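Local coordinates for avidin-related protein 4/5 (Gallus gallus, PDB 1Y55) that binds biotin with high affinity at one end of an eight-stranded antiparallel beta-barrel of the avidin family, at residues 28-33 and 48-53; 75-80 and 93-98; 57-62 and 81-86; 14-19 and 34-39. The protein carries 1 engineered substitution. All blocks are in the same frame, centred on the assembly; numbering follows the deposited sequence.

Interaction 1: 28-33 and 48-53; sequences EFTGTY and PLLGIQ. With BTN (biotin), chain C.
Neighbouring antiparallel strands of the avidin beta-barrel meet here, 28-33 against 48-53, with N-to-C directions 148° apart. Two hydrogen-bonded pairs, Phe29 with Gly51 and Gly31 with Leu49, set the register. In the first, Gly51 N points nearly along the C=O axis of Phe29, its N 2.9 Å from Phe29 O; in the second, Leu49 N approaches Gly31 O at 3.0 Å from well above the carbonyl plane. The Phe29 side chain takes the crowded position between backbone N and carbonyl carbon (chi1 57°), which lays one ring face across Gly51. Gly51 CA lies 4.0 Å from the ring centroid and 18° off the normal, a CH-pi contact, and a beta carbon there would collide with Phe29 CZ. Leu49 reaches the ring edge, with its CD1 3.7 Å from Phe29 CE1. On the other sheet face Leu50 CD1 approaches Thr30 CB, and Leu50 packs on Leu50 of a second subunit. Tyr33 turns its ring toward biotin, and its OH donates to biotin O3 at 2.7 Å, with O3 lying in the ring plane. Because Ser16 OG also donates to O3, the ureido carbonyl is gripped by at least two hydroxyls, which would probably polarise it.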
loop_
_atom_site.group_PDB
_atom_site.type_symbol
_atom_site.label_atom_id
_atom_site.label_comp_id
_atom_site.label_asym_id
_atom_site.label_seq_id
_atom_site.Cartn_x
_atom_site.Cartn_y
_atom_site.Cartn_z
ATOM N N GLU A 28 2.973 17.686 17.649
ATOM C CA GLU A 28 3.331 18.198 16.340
ATOM C C GLU A 28 4.823 18.486 16.244
ATOM O O GLU A 28 5.454 18.920 17.206
ATOM C CB GLU A 28 2.563 19.472 16.026
ATOM C CG GLU A 28 1.064 19.313 16.089
ATOM C CD GLU A 28 0.363 20.643 15.983
ATOM O OE1 GLU A 28 0.829 21.617 16.628
ATOM O OE2 GLU A 28 -0.661 20.701 15.278
ATOM N N PHE A 29 5.377 18.267 15.058
ATOM C CA PHE A 29 6.784 18.540 14.789
ATOM C C PHE A 29 6.990 18.955 13.350
ATOM O O PHE A 29 6.245 18.577 12.450
ATOM C CB PHE A 29 7.663 17.332 15.125
ATOM C CG PHE A 29 7.285 16.069 14.397
ATOM C CD1 PHE A 29 7.812 15.771 13.141
ATOM C CD2 PHE A 29 6.414 15.161 14.971
ATOM C CE1 PHE A 29 7.466 14.596 12.481
ATOM C CE2 PHE A 29 6.057 13.990 14.303
ATOM C CZ PHE A 29 6.592 13.701 13.058
ATOM N N THR A 30 8.039 19.735 13.158
ATOM C CA THR A 30 8.528 20.068 11.844
ATOM C C THR A 30 9.950 19.573 11.691
ATOM O O THR A 30 10.570 19.117 12.643
ATOM C CB THR A 30 8.405 21.564 11.609
ATOM O OG1 THR A 30 8.463 21.846 10.197
ATOM C CG2 THR A 30 9.524 22.339 12.318
ATOM N N GLY A 31 10.452 19.641 10.476
ATOM C CA GLY A 31 11.792 19.207 10.212
ATOM C C GLY A 31 12.135 19.343 8.750
ATOM O O GLY A 31 11.439 19.986 7.968
ATOM N N THR A 32 13.244 18.718 8.389
ATOM C CA THR A 32 13.706 18.681 7.004
ATOM C C THR A 32 14.079 17.254 6.629
ATOM O O THR A 32 14.396 16.424 7.479
ATOM C CB THR A 32 14.902 19.600 6.768
ATOM O OG1 THR A 32 16.000 19.133 7.564
ATOM C CG2 THR A 32 14.615 21.044 7.170
ATOM N N TYR A 33 14.034 17.004 5.330
ATOM C CA TYR A 33 14.266 15.683 4.778
ATOM C C TYR A 33 15.177 15.838 3.564
ATOM O O TYR A 33 14.840 16.591 2.650
ATOM C CB TYR A 33 12.934 15.036 4.371
ATOM C CG TYR A 33 12.972 13.532 4.270
ATOM C CD1 TYR A 33 13.553 12.891 3.180
ATOM C CD2 TYR A 33 12.418 12.738 5.262
ATOM C CE1 TYR A 33 13.582 11.499 3.087
ATOM C CE2 TYR A 33 12.443 11.359 5.173
ATOM C CZ TYR A 33 13.030 10.742 4.093
ATOM O OH TYR A 33 13.037 9.368 4.064
ATOM N N PRO A 48 10.970 20.377 3.348
ATOM C CA PRO A 48 10.328 20.433 4.668
ATOM C C PRO A 48 9.372 19.282 4.928
ATOM O O PRO A 48 8.746 18.753 4.011
ATOM C CB PRO A 48 9.576 21.760 4.616
ATOM C CG PRO A 48 9.186 21.880 3.183
ATOM C CD PRO A 48 10.365 21.348 2.415
ATOM N N LEU A 49 9.249 18.954 6.211
ATOM C CA LEU A 49 8.270 17.978 6.680
ATOM C C LEU A 49 7.494 18.540 7.866
ATOM O O LEU A 49 7.965 19.419 8.594
ATOM C CB LEU A 49 8.922 16.629 7.033
ATOM C CG LEU A 49 9.828 16.585 8.269
ATOM C CD1 LEU A 49 9.052 16.291 9.554
ATOM C CD2 LEU A 49 10.934 15.564 8.098
ATOM N N LEU A 50 6.282 18.021 8.040
ATOM C CA LEU A 50 5.383 18.413 9.119
ATOM C C LEU A 50 4.607 17.182 9.527
ATOM O O LEU A 50 4.061 16.505 8.663
ATOM C CB LEU A 50 4.426 19.465 8.606
ATOM C CG LEU A 50 3.591 20.257 9.570
ATOM C CD1 LEU A 50 4.453 20.956 10.608
ATOM C CD2 LEU A 50 2.800 21.293 8.765
ATOM N N GLY A 51 4.526 16.892 10.819
ATOM C CA GLY A 51 3.834 15.709 11.283
ATOM C C GLY A 51 3.352 15.784 12.713
ATOM O O GLY A 51 3.452 16.813 13.375
ATOM N N ILE A 52 2.786 14.666 13.148
ATOM C CA ILE A 52 2.276 14.507 14.502
ATOM C C ILE A 52 2.637 13.133 15.022
ATOM O O ILE A 52 2.421 12.128 14.334
ATOM C CB ILE A 52 0.743 14.693 14.609
ATOM C CG1 ILE A 52 0.191 15.791 13.690
ATOM C CG2 ILE A 52 0.379 15.004 16.052
ATOM C CD1 ILE A 52 -1.331 15.867 13.698
ATOM N N GLN A 53 3.142 13.079 16.249
ATOM C CA GLN A 53 3.318 11.830 16.983
ATOM C C GLN A 53 2.400 11.823 18.188
ATOM O O GLN A 53 1.951 12.867 18.651
ATOM C CB GLN A 53 4.776 11.644 17.453
ATOM C CG GLN A 53 5.274 12.630 18.513
ATOM C CD GLN A 53 6.547 12.134 19.193
ATOM O OE1 GLN A 53 6.468 11.509 20.265
ATOM N NE2 GLN A 53 7.683 12.355 18.568
HETATM C C11 BTN C . 10.603 12.877 -5.982
HETATM O O11 BTN C . 11.217 11.775 -6.508
HETATM O O12 BTN C . 10.006 13.742 -6.739
HETATM C C10 BTN C . 10.596 13.136 -4.541
HETATM C C9 BTN C . 11.544 12.287 -3.728
HETATM C C8 BTN C . 10.911 10.968 -3.293
HETATM C C7 BTN C . 11.887 10.134 -2.455
HETATM C C2 BTN C . 11.235 8.870 -1.830
HETATM S S1 BTN C . 10.077 9.183 -0.529
HETATM C C6 BTN C . 10.026 7.410 -0.207
HETATM C C5 BTN C . 11.476 6.939 -0.309
HETATM N N1 BTN C . 12.211 7.075 0.935
HETATM C C3 BTN C . 13.194 7.950 0.807
HETATM O O3 BTN C . 14.014 8.265 1.796
HETATM N N2 BTN C . 13.254 8.456 -0.408
HETATM C C4 BTN C . 12.245 7.861 -1.270
#

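Interaction 2: 75-80 and 93-98; sequences TVFTGQ and TMWLLR. With BTN (biotin), chain C.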
loop_
_atom_site.group_PDB
_atom_site.type_symbol
_atom_site.label_atom_id
_atom_site.label_comp_id
_atom_site.label_asym_id
_atom_site.label_seq_id
_atom_site.Cartn_x
_atom_site.Cartn_y
_atom_site.Cartn_z
ATOM N N THR A 75 5.246 13.010 -0.294
ATOM C CA THR A 75 5.275 11.713 0.377
ATOM C C THR A 75 4.703 11.836 1.779
ATOM O O THR A 75 4.959 12.818 2.467
ATOM C CB THR A 75 6.690 11.142 0.460
ATOM O OG1 THR A 75 7.182 11.048 -0.880
ATOM C CG2 THR A 75 6.724 9.745 1.091
ATOM N N VAL A 76 3.964 10.826 2.212
ATOM C CA VAL A 76 3.614 10.673 3.617
ATOM C C VAL A 76 4.249 9.407 4.149
ATOM O O VAL A 76 4.317 8.388 3.464
ATOM C CB VAL A 76 2.084 10.658 3.847
ATOM C CG1 VAL A 76 1.473 12.021 3.516
ATOM C CG2 VAL A 76 1.386 9.557 3.050
ATOM N N PHE A 77 4.706 9.497 5.392
ATOM C CA PHE A 77 5.267 8.384 6.145
ATOM C C PHE A 77 4.448 8.167 7.412
ATOM O O PHE A 77 4.052 9.135 8.069
ATOM C CB PHE A 77 6.700 8.687 6.614
ATOM C CG PHE A 77 7.735 8.764 5.530
ATOM C CD1 PHE A 77 7.861 9.903 4.746
ATOM C CD2 PHE A 77 8.637 7.721 5.328
ATOM C CE1 PHE A 77 8.861 9.991 3.790
ATOM C CE2 PHE A 77 9.633 7.816 4.352
ATOM C CZ PHE A 77 9.723 8.943 3.589
ATOM N N THR A 78 4.222 6.913 7.777
ATOM C CA THR A 78 3.678 6.610 9.094
ATOM C C THR A 78 4.409 5.428 9.681
ATOM O O THR A 78 4.914 4.577 8.960
ATOM C CB THR A 78 2.160 6.419 9.010
ATOM O OG1 THR A 78 1.581 6.337 10.317
ATOM C CG2 THR A 78 1.767 5.152 8.285
ATOM N N GLY A 79 4.476 5.359 10.989
ATOM C CA GLY A 79 5.191 4.283 11.629
ATOM C C GLY A 79 5.165 4.399 13.127
ATOM O O GLY A 79 4.319 5.091 13.708
ATOM N N GLN A 80 6.108 3.692 13.742
ATOM C CA GLN A 80 6.210 3.626 15.195
ATOM C C GLN A 80 7.678 3.700 15.591
ATOM O O GLN A 80 8.546 3.170 14.902
ATOM C CB GLN A 80 5.530 2.347 15.721
ATOM C CG GLN A 80 5.424 2.262 17.235
ATOM C CD GLN A 80 4.530 1.137 17.756
ATOM O OE1 GLN A 80 4.366 1.030 19.001
ATOM N NE2 GLN A 80 3.975 0.335 16.919
ATOM N N THR A 93 8.734 2.394 9.366
ATOM C CA THR A 93 7.773 3.181 8.614
ATOM C C THR A 93 7.369 2.542 7.306
ATOM O O THR A 93 8.094 1.729 6.708
ATOM C CB THR A 93 8.298 4.611 8.289
ATOM O OG1 THR A 93 9.285 4.580 7.245
ATOM C CG2 THR A 93 8.901 5.285 9.498
ATOM N N MET A 94 6.244 3.037 6.835
ATOM C CA MET A 94 5.822 2.815 5.492
ATOM C C MET A 94 5.334 4.123 4.927
ATOM O O MET A 94 4.894 5.017 5.661
ATOM C CB MET A 94 4.767 1.724 5.482
ATOM C CG MET A 94 5.406 0.407 5.920
ATOM S SD MET A 94 4.464 -0.970 5.787
ATOM C CE MET A 94 4.604 -0.962 3.728
ATOM N N TRP A 95 5.410 4.225 3.608
ATOM C CA TRP A 95 5.183 5.492 2.944
ATOM C C TRP A 95 4.344 5.323 1.696
ATOM O O TRP A 95 4.310 4.261 1.065
ATOM C CB TRP A 95 6.511 6.217 2.627
ATOM C CG TRP A 95 7.530 5.434 1.864
ATOM C CD1 TRP A 95 8.646 4.838 2.381
ATOM C CD2 TRP A 95 7.577 5.197 0.444
ATOM N NE1 TRP A 95 9.374 4.243 1.381
ATOM C CE2 TRP A 95 8.740 4.454 0.183
ATOM C CE3 TRP A 95 6.770 5.578 -0.635
ATOM C CZ2 TRP A 95 9.107 4.064 -1.117
ATOM C CZ3 TRP A 95 7.130 5.179 -1.927
ATOM C CH2 TRP A 95 8.284 4.426 -2.148
ATOM N N LEU A 96 3.685 6.434 1.341
ATOM C CA LEU A 96 3.004 6.607 0.052
ATOM C C LEU A 96 3.590 7.858 -0.602
ATOM O O LEU A 96 3.626 8.922 0.016
ATOM C CB LEU A 96 1.501 6.795 0.214
ATOM C CG LEU A 96 0.744 5.617 0.817
ATOM C CD1 LEU A 96 -0.694 6.024 1.095
ATOM C CD2 LEU A 96 0.789 4.380 -0.063
ATOM N N LEU A 97 4.030 7.713 -1.851
ATOM C CA LEU A 97 4.604 8.782 -2.660
ATOM C C LEU A 97 3.591 9.097 -3.761
ATOM O O LEU A 97 3.337 8.263 -4.640
ATOM C CB LEU A 97 5.945 8.339 -3.237
ATOM C CG LEU A 97 6.570 9.157 -4.366
ATOM C CD1 LEU A 97 6.726 10.626 -4.067
ATOM C CD2 LEU A 97 7.929 8.573 -4.702
ATOM N N ARG A 98 2.996 10.283 -3.670
ATOM C CA ARG A 98 1.993 10.746 -4.620
ATOM C C ARG A 98 2.644 11.638 -5.672
ATOM O O ARG A 98 3.229 12.677 -5.345
ATOM C CB ARG A 98 0.925 11.545 -3.881
ATOM C CG ARG A 98 -0.099 12.190 -4.815
ATOM C CD ARG A 98 -0.985 11.199 -5.499
ATOM N NE ARG A 98 -1.677 11.774 -6.650
ATOM C CZ ARG A 98 -2.852 11.341 -7.107
ATOM N NH1 ARG A 98 -3.579 10.466 -6.430
ATOM N NH2 ARG A 98 -3.317 11.821 -8.243
HETATM C C11 BTN C . 10.603 12.877 -5.982
HETATM O O11 BTN C . 11.217 11.775 -6.508
HETATM O O12 BTN C . 10.006 13.742 -6.739
HETATM C C10 BTN C . 10.596 13.136 -4.541
HETATM C C9 BTN C . 11.544 12.287 -3.728
HETATM C C8 BTN C . 10.911 10.968 -3.293
HETATM C C7 BTN C . 11.887 10.134 -2.455
HETATM C C2 BTN C . 11.235 8.870 -1.830
HETATM S S1 BTN C . 10.077 9.183 -0.529
HETATM C C6 BTN C . 10.026 7.410 -0.207
HETATM C C5 BTN C . 11.476 6.939 -0.309
HETATM N N1 BTN C . 12.211 7.075 0.935
HETATM C C3 BTN C . 13.194 7.950 0.807
HETATM O O3 BTN C . 14.014 8.265 1.796
HETATM N N2 BTN C . 13.254 8.456 -0.408
HETATM C C4 BTN C . 12.245 7.861 -1.270
#
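One wall of the biotin pocket is the beta hairpin of strands 74-83 and 89-98 in the avidin barrel, paired here through 75-80 and 93-98. Val76 with Leu96 and Thr78 with Met94 are the hydrogen-bonded pairs. The straightest of their four bonds runs from Thr78 N to Met94 O at 2.9 Å, with an N-H...O angle of 168°. Between them Phe77 stands beside Trp95, both side chains pointing the same way from a non-hydrogen-bonded pair. Trp95 CB lies over a face of the Phe77 ring, 4.0 Å from its centroid, in a CH-pi contact. The indole itself meets Phe77 obliquely, Phe77 CE2 coming 3.7 Å from Trp95 CD1 with the ring planes 55° apart. Thr93 OG1 lies in the plane of the Phe77 ring, at its edge, while its proton goes to Asn116 O.

Across the register Thr75 OG1 is 3.2 Å from Leu97 CD1, and the same hydroxyl is bonded to Trp68 NE1. It also lies 3.5 Å from biotin S1, so the ring sulfur rests against this threonine. Trp108 of the fourth subunit packs on Trp95 and Leu97. Trp95 CG occupies the crowded position between backbone N and carbonyl carbon (chi1 53°), which presents an indole face to the ligand: biotin C6 sits over the centre of that face, 3.2 Å from Trp95 CE2.

Interaction 3: 57-62 and 81-86; sequences ASQPTF and CFIDRN
From Ser58 onward, the segment 57-62 runs beside the end of strand 74-83, first as loop and then as strand. Ser58 O touches Ile83 CD1 at 3.5 Å. Gln59 carries the contact: CG lies anti to its carbonyl carbon (chi1 -66°) and the chain stays extended, which carries OE1 past Phe82 to the Ile83 backbone. There Ile83 N donates to Gln59 OE1 at 2.9 Å, in the amide plane and on a lone pair. The amide plane is turned 84° from the Phe82 ring, and OE1 lies near that ring's edge. Gln59 CB also presses on Cys81 O at 3.1 Å, a buried carbonyl for which the model offers no hydrogen-bonding partner. An alanine in place of Gln59 would probably leave Ile83 N without its side-chain acceptor and lose the tie from the amide NE2 to Asn102 O of a second subunit. Pro60 O accepts Cys81 N at 3.0 Å, nearly straight at 166°, while Pro60 CG meets Cys81 SG at 3.7 Å. Phe62 ends the walk with its ring oblique to Cys81 SG, 3.6 Å from CD2, a sulfur-aromatic contact. Phe62 also packs on Leu91 and Thr93 of strand 89-98 and on Gln53 of strand 47-53, while Cys81 touches Cys4 and Leu6 of the N-terminal loop.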
loop_
_atom_site.group_PDB
_atom_site.type_symbol
_atom_site.label_atom_id
_atom_site.label_comp_id
_atom_site.label_asym_id
_atom_site.label_seq_id
_atom_site.Cartn_x
_atom_site.Cartn_y
_atom_site.Cartn_z
ATOM N N ALA A 57 2.512 7.799 24.880
ATOM C CA ALA A 57 3.129 6.509 24.635
ATOM C C ALA A 57 4.650 6.551 24.648
ATOM O O ALA A 57 5.266 7.435 24.074
ATOM C CB ALA A 57 2.673 5.964 23.290
ATOM N N SER A 58 5.291 5.585 25.286
ATOM C CA SER A 58 6.746 5.496 25.174
ATOM C C SER A 58 7.193 5.062 23.786
ATOM O O SER A 58 8.285 5.444 23.360
ATOM C CB SER A 58 7.340 4.554 26.217
ATOM O OG SER A 58 6.797 3.249 26.103
ATOM N N GLN A 59 6.361 4.287 23.079
ATOM C CA GLN A 59 6.710 3.844 21.730
ATOM C C GLN A 59 5.612 4.358 20.803
ATOM O O GLN A 59 4.730 3.590 20.368
ATOM C CB GLN A 59 6.806 2.324 21.672
ATOM C CG GLN A 59 7.963 1.793 22.517
ATOM C CD GLN A 59 8.237 0.321 22.304
ATOM O OE1 GLN A 59 9.359 -0.051 21.997
ATOM N NE2 GLN A 59 7.223 -0.520 22.444
ATOM N N PRO A 60 5.612 5.661 20.533
ATOM C CA PRO A 60 4.483 6.283 19.832
ATOM C C PRO A 60 4.395 5.916 18.365
ATOM O O PRO A 60 5.423 5.739 17.696
ATOM C CB PRO A 60 4.776 7.778 19.967
ATOM C CG PRO A 60 6.263 7.832 20.037
ATOM C CD PRO A 60 6.641 6.658 20.894
ATOM N N THR A 61 3.169 5.869 17.862
ATOM C CA THR A 61 2.959 5.946 16.419
ATOM C C THR A 61 3.022 7.442 16.011
ATOM O O THR A 61 2.877 8.370 16.830
ATOM C CB THR A 61 1.685 5.299 16.015
ATOM O OG1 THR A 61 1.528 3.930 16.393
ATOM C CG2 THR A 61 0.547 6.120 16.309
ATOM N N PHE A 62 3.211 7.664 14.718
ATOM C CA PHE A 62 3.372 9.009 14.179
ATOM C C PHE A 62 3.091 8.986 12.683
ATOM O O PHE A 62 3.053 7.918 12.052
ATOM C CB PHE A 62 4.802 9.546 14.448
ATOM C CG PHE A 62 5.874 8.714 13.820
ATOM C CD1 PHE A 62 6.210 8.898 12.473
ATOM C CD2 PHE A 62 6.501 7.697 14.526
ATOM C CE1 PHE A 62 7.155 8.077 11.863
ATOM C CE2 PHE A 62 7.463 6.917 13.927
ATOM C CZ PHE A 62 7.784 7.103 12.604
ATOM N N CYS A 81 7.936 4.377 16.712
ATOM C CA CYS A 81 9.278 4.407 17.313
ATOM C C CYS A 81 9.350 3.328 18.373
ATOM O O CYS A 81 8.569 3.337 19.330
ATOM C CB CYS A 81 9.588 5.741 17.966
ATOM S SG CYS A 81 8.714 7.134 17.323
ATOM N N PHE A 82 10.269 2.393 18.187
ATOM C CA PHE A 82 10.513 1.334 19.142
ATOM C C PHE A 82 11.804 1.605 19.901
ATOM O O PHE A 82 12.783 2.074 19.328
ATOM C CB PHE A 82 10.627 -0.012 18.431
ATOM C CG PHE A 82 9.366 -0.456 17.790
ATOM C CD1 PHE A 82 8.326 -0.934 18.563
ATOM C CD2 PHE A 82 9.203 -0.399 16.417
ATOM C CE1 PHE A 82 7.141 -1.339 17.970
ATOM C CE2 PHE A 82 8.026 -0.819 15.819
ATOM C CZ PHE A 82 6.996 -1.297 16.600
ATOM N N ILE A 83 11.789 1.276 21.190
ATOM C CA ILE A 83 12.963 1.298 22.056
ATOM C C ILE A 83 13.293 -0.135 22.471
ATOM O O ILE A 83 12.462 -0.808 23.063
ATOM C CB ILE A 83 12.707 2.094 23.365
ATOM C CG1 ILE A 83 12.133 3.483 23.098
ATOM C CG2 ILE A 83 13.990 2.198 24.187
ATOM C CD1 ILE A 83 11.380 4.059 24.297
ATOM N N ASP A 84 14.499 -0.563 22.112
ATOM C CA ASP A 84 15.158 -1.832 22.467
ATOM C C ASP A 84 15.355 -2.012 23.955
ATOM O O ASP A 84 15.315 -1.053 24.707
ATOM C CB ASP A 84 16.632 -1.758 22.007
ATOM C CG ASP A 84 16.973 -2.680 20.899
ATOM O OD1 ASP A 84 18.053 -2.421 20.331
ATOM O OD2 ASP A 84 16.288 -3.657 20.523
ATOM N N ARG A 85 15.636 -3.239 24.379
ATOM C CA ARG A 85 16.063 -3.489 25.763
ATOM C C ARG A 85 17.408 -2.817 26.123
ATOM O O ARG A 85 17.758 -2.758 27.304
ATOM C CB ARG A 85 16.134 -4.995 26.047
ATOM C CG ARG A 85 16.974 -5.748 25.043
ATOM C CD ARG A 85 17.296 -7.172 25.393
ATOM N NE ARG A 85 18.080 -7.726 24.298
ATOM C CZ ARG A 85 17.573 -8.325 23.226
ATOM N NH1 ARG A 85 16.259 -8.503 23.094
ATOM N NH2 ARG A 85 18.389 -8.774 22.279
ATOM N N ASN A 86 18.170 -2.348 25.130
ATOM C CA ASN A 86 19.380 -1.560 25.363
ATOM C C ASN A 86 19.181 -0.057 25.186
ATOM O O ASN A 86 20.139 0.706 25.237
ATOM C CB ASN A 86 20.497 -2.029 24.429
ATOM C CG ASN A 86 20.807 -3.493 24.586
ATOM O OD1 ASN A 86 20.830 -4.258 23.609
ATOM N ND2 ASN A 86 21.027 -3.903 25.821
#

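Interaction 4: 14-19 and 34-39; sequences LGSIMT and LTAVAD. With BTN (biotin), chain C.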
loop_
_atom_site.group_PDB
_atom_site.type_symbol
_atom_site.label_atom_id
_atom_site.label_comp_id
_atom_site.label_asym_id
_atom_site.label_seq_id
_atom_site.Cartn_x
_atom_site.Cartn_y
_atom_site.Cartn_z
ATOM N N LEU A 14 17.962 3.646 2.818
ATOM C CA LEU A 14 18.357 4.156 1.513
ATOM C C LEU A 14 19.445 5.215 1.616
ATOM O O LEU A 14 19.933 5.681 0.591
ATOM C CB LEU A 14 17.146 4.745 0.775
ATOM C CG LEU A 14 15.966 3.813 0.553
ATOM C CD1 LEU A 14 14.793 4.550 -0.090
ATOM C CD2 LEU A 14 16.357 2.610 -0.263
ATOM N N GLY A 15 19.802 5.618 2.832
ATOM C CA GLY A 15 20.785 6.657 3.061
ATOM C C GLY A 15 20.205 8.055 3.224
ATOM O O GLY A 15 20.952 9.005 3.413
ATOM N N SER A 16 18.884 8.217 3.129
ATOM C CA SER A 16 18.277 9.523 3.336
ATOM C C SER A 16 18.468 9.979 4.766
ATOM O O SER A 16 18.589 9.156 5.666
ATOM C CB SER A 16 16.795 9.453 3.015
ATOM O OG SER A 16 16.607 9.049 1.679
ATOM N N ILE A 17 18.464 11.291 4.967
ATOM C CA ILE A 17 18.618 11.895 6.288
ATOM C C ILE A 17 17.418 12.767 6.582
ATOM O O ILE A 17 16.980 13.518 5.732
ATOM C CB ILE A 17 19.891 12.751 6.380
ATOM C CG1 ILE A 17 21.113 11.899 6.103
ATOM C CG2 ILE A 17 19.986 13.448 7.738
ATOM C CD1 ILE A 17 22.382 12.709 6.042
ATOM N N MET A 18 16.883 12.697 7.796
ATOM C CA MET A 18 15.915 13.701 8.196
ATOM C C MET A 18 16.276 14.231 9.566
ATOM O O MET A 18 16.860 13.550 10.406
ATOM C CB MET A 18 14.491 13.218 8.153
ATOM C CG MET A 18 14.232 12.136 9.080
ATOM S SD MET A 18 12.382 11.749 9.106
ATOM C CE MET A 18 12.395 10.534 10.375
ATOM N N THR A 19 15.891 15.478 9.775
ATOM C CA THR A 19 16.143 16.196 10.997
ATOM C C THR A 19 14.814 16.718 11.500
ATOM O O THR A 19 14.126 17.446 10.805
ATOM C CB THR A 19 17.087 17.356 10.740
ATOM O OG1 THR A 19 18.277 16.873 10.092
ATOM C CG2 THR A 19 17.554 17.975 12.060
ATOM N N LEU A 34 16.308 15.131 3.568
ATOM C CA LEU A 34 17.231 15.093 2.435
ATOM C C LEU A 34 17.194 13.664 1.888
ATOM O O LEU A 34 17.777 12.746 2.463
ATOM C CB LEU A 34 18.647 15.498 2.849
ATOM C CG LEU A 34 19.624 15.634 1.692
ATOM C CD1 LEU A 34 19.192 16.699 0.702
ATOM C CD2 LEU A 34 21.014 15.937 2.217
ATOM N N THR A 35 16.432 13.469 0.820
ATOM C CA THR A 35 16.334 12.149 0.236
ATOM C C THR A 35 17.606 11.788 -0.522
ATOM O O THR A 35 18.197 12.630 -1.196
ATOM C CB THR A 35 15.100 12.001 -0.655
ATOM O OG1 THR A 35 15.056 10.643 -1.129
ATOM C CG2 THR A 35 15.094 12.957 -1.857
ATOM N N ALA A 36 18.022 10.525 -0.405
ATOM C CA ALA A 36 19.166 10.039 -1.161
ATOM C C ALA A 36 18.807 9.734 -2.612
ATOM O O ALA A 36 19.700 9.689 -3.470
ATOM C CB ALA A 36 19.731 8.797 -0.509
ATOM N N VAL A 37 17.521 9.474 -2.869
ATOM C CA VAL A 37 17.022 9.010 -4.160
ATOM C C VAL A 37 15.824 9.850 -4.587
ATOM O O VAL A 37 15.082 10.400 -3.765
ATOM C CB VAL A 37 16.625 7.508 -4.133
ATOM C CG1 VAL A 37 17.858 6.638 -3.898
ATOM C CG2 VAL A 37 15.551 7.227 -3.080
ATOM N N ALA A 38 15.592 9.903 -5.891
ATOM C CA ALA A 38 14.430 10.602 -6.438
ATOM C C ALA A 38 14.226 10.144 -7.863
ATOM O O ALA A 38 15.084 9.497 -8.450
ATOM C CB ALA A 38 14.632 12.109 -6.397
ATOM N N ASP A 39 13.094 10.501 -8.445
ATOM C CA ASP A 39 12.896 10.275 -9.873
ATOM C C ASP A 39 13.989 10.972 -10.694
ATOM O O ASP A 39 14.487 10.420 -11.686
ATOM C CB ASP A 39 11.526 10.788 -10.307
ATOM C CG ASP A 39 10.399 9.929 -9.813
ATOM O OD1 ASP A 39 10.537 8.686 -9.860
ATOM O OD2 ASP A 39 9.338 10.438 -9.400
HETATM C C11 BTN C . 10.603 12.877 -5.982
HETATM O O11 BTN C . 11.217 11.775 -6.508
HETATM O O12 BTN C . 10.006 13.742 -6.739
HETATM C C10 BTN C . 10.596 13.136 -4.541
HETATM C C9 BTN C . 11.544 12.287 -3.728
HETATM C C8 BTN C . 10.911 10.968 -3.293
HETATM C C7 BTN C . 11.887 10.134 -2.455
HETATM C C2 BTN C . 11.235 8.870 -1.830
HETATM S S1 BTN C . 10.077 9.183 -0.529
HETATM C C6 BTN C . 10.026 7.410 -0.207
HETATM C C5 BTN C . 11.476 6.939 -0.309
HETATM N N1 BTN C . 12.211 7.075 0.935
HETATM C C3 BTN C . 13.194 7.950 0.807
HETATM O O3 BTN C . 14.014 8.265 1.796
HETATM N N2 BTN C . 13.254 8.456 -0.408
HETATM C C4 BTN C . 12.245 7.861 -1.270
#
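Two rotations bring the polar groups to the ligand: Ser16 OG stands anti to its carbonyl carbon (chi1 -59°), and Thr35 OG1 stands anti to its backbone N (chi1 -177°). Ser16 OG then works in both directions, accepting Ala36 N at 2.9 Å and donating to biotin O3 at 2.7 Å. Its proton is therefore committed to the ureido oxygen, and the backbone N-H of the opposite segment helps fix the hydroxyl. Thr35 OG1 behaves alike. It accepts biotin N2 at 2.9 Å in an almost straight bond of 174°, and donates to Val37 O at 2.6 Å, in the carbonyl plane and on a lone pair. That short second bond holds the hydroxyl with its acceptor side toward the ureido N-H. An alanine here would probably cost biotin N2 its acceptor and remove the hydroxyl bond to Val37 O.

The backbones join at a single antiparallel hydrogen-bonded pair, Ile17 with Leu34, where Leu34 N reaches Ile17 O at 2.8 Å nearly along the C=O axis. Beyond it Ala36 CB presses on Leu14 O at 3.3 Å, and Leu14 CD1 meets Val37 CG2 at 4.1 Å, the pair forming an apolar flank beside the ureido ring. Farther along, Asp39 N donates to carboxylate O11 of biotin at 3.0 Å. Trp108 of the fourth subunit packs on Leu14 and Val37, Met18 leans on Trp10 of strand 8-12, and the loop 34-39 leads from strand 28-34 toward strand 47-53 with Asp39 salt-bridged to Arg112 of strand 111-120.

From the N terminus, interaction 4 opens at 14-19 and closes at 34-39; interaction 1 opens between these, at 28-33, and closes later at 48-53, so the two cross. Together they join three successive strands, 17-20, 28-34 and 47-53, with the loop after the second. The later half repeats the pattern: interaction 3 opens at 57-62, interaction 2 opens at 75-80, then 81-86 closes the first and 93-98 the second, both using strand 74-83. The two crossed pairs follow in series. They touch where Gln53 and Ile52 meet Phe62, and where Tyr33 OH meets Phe77 CZ. Interactions 1, 2 and 4 converge on biotin, whereas interaction 3 lies beyond the pocket.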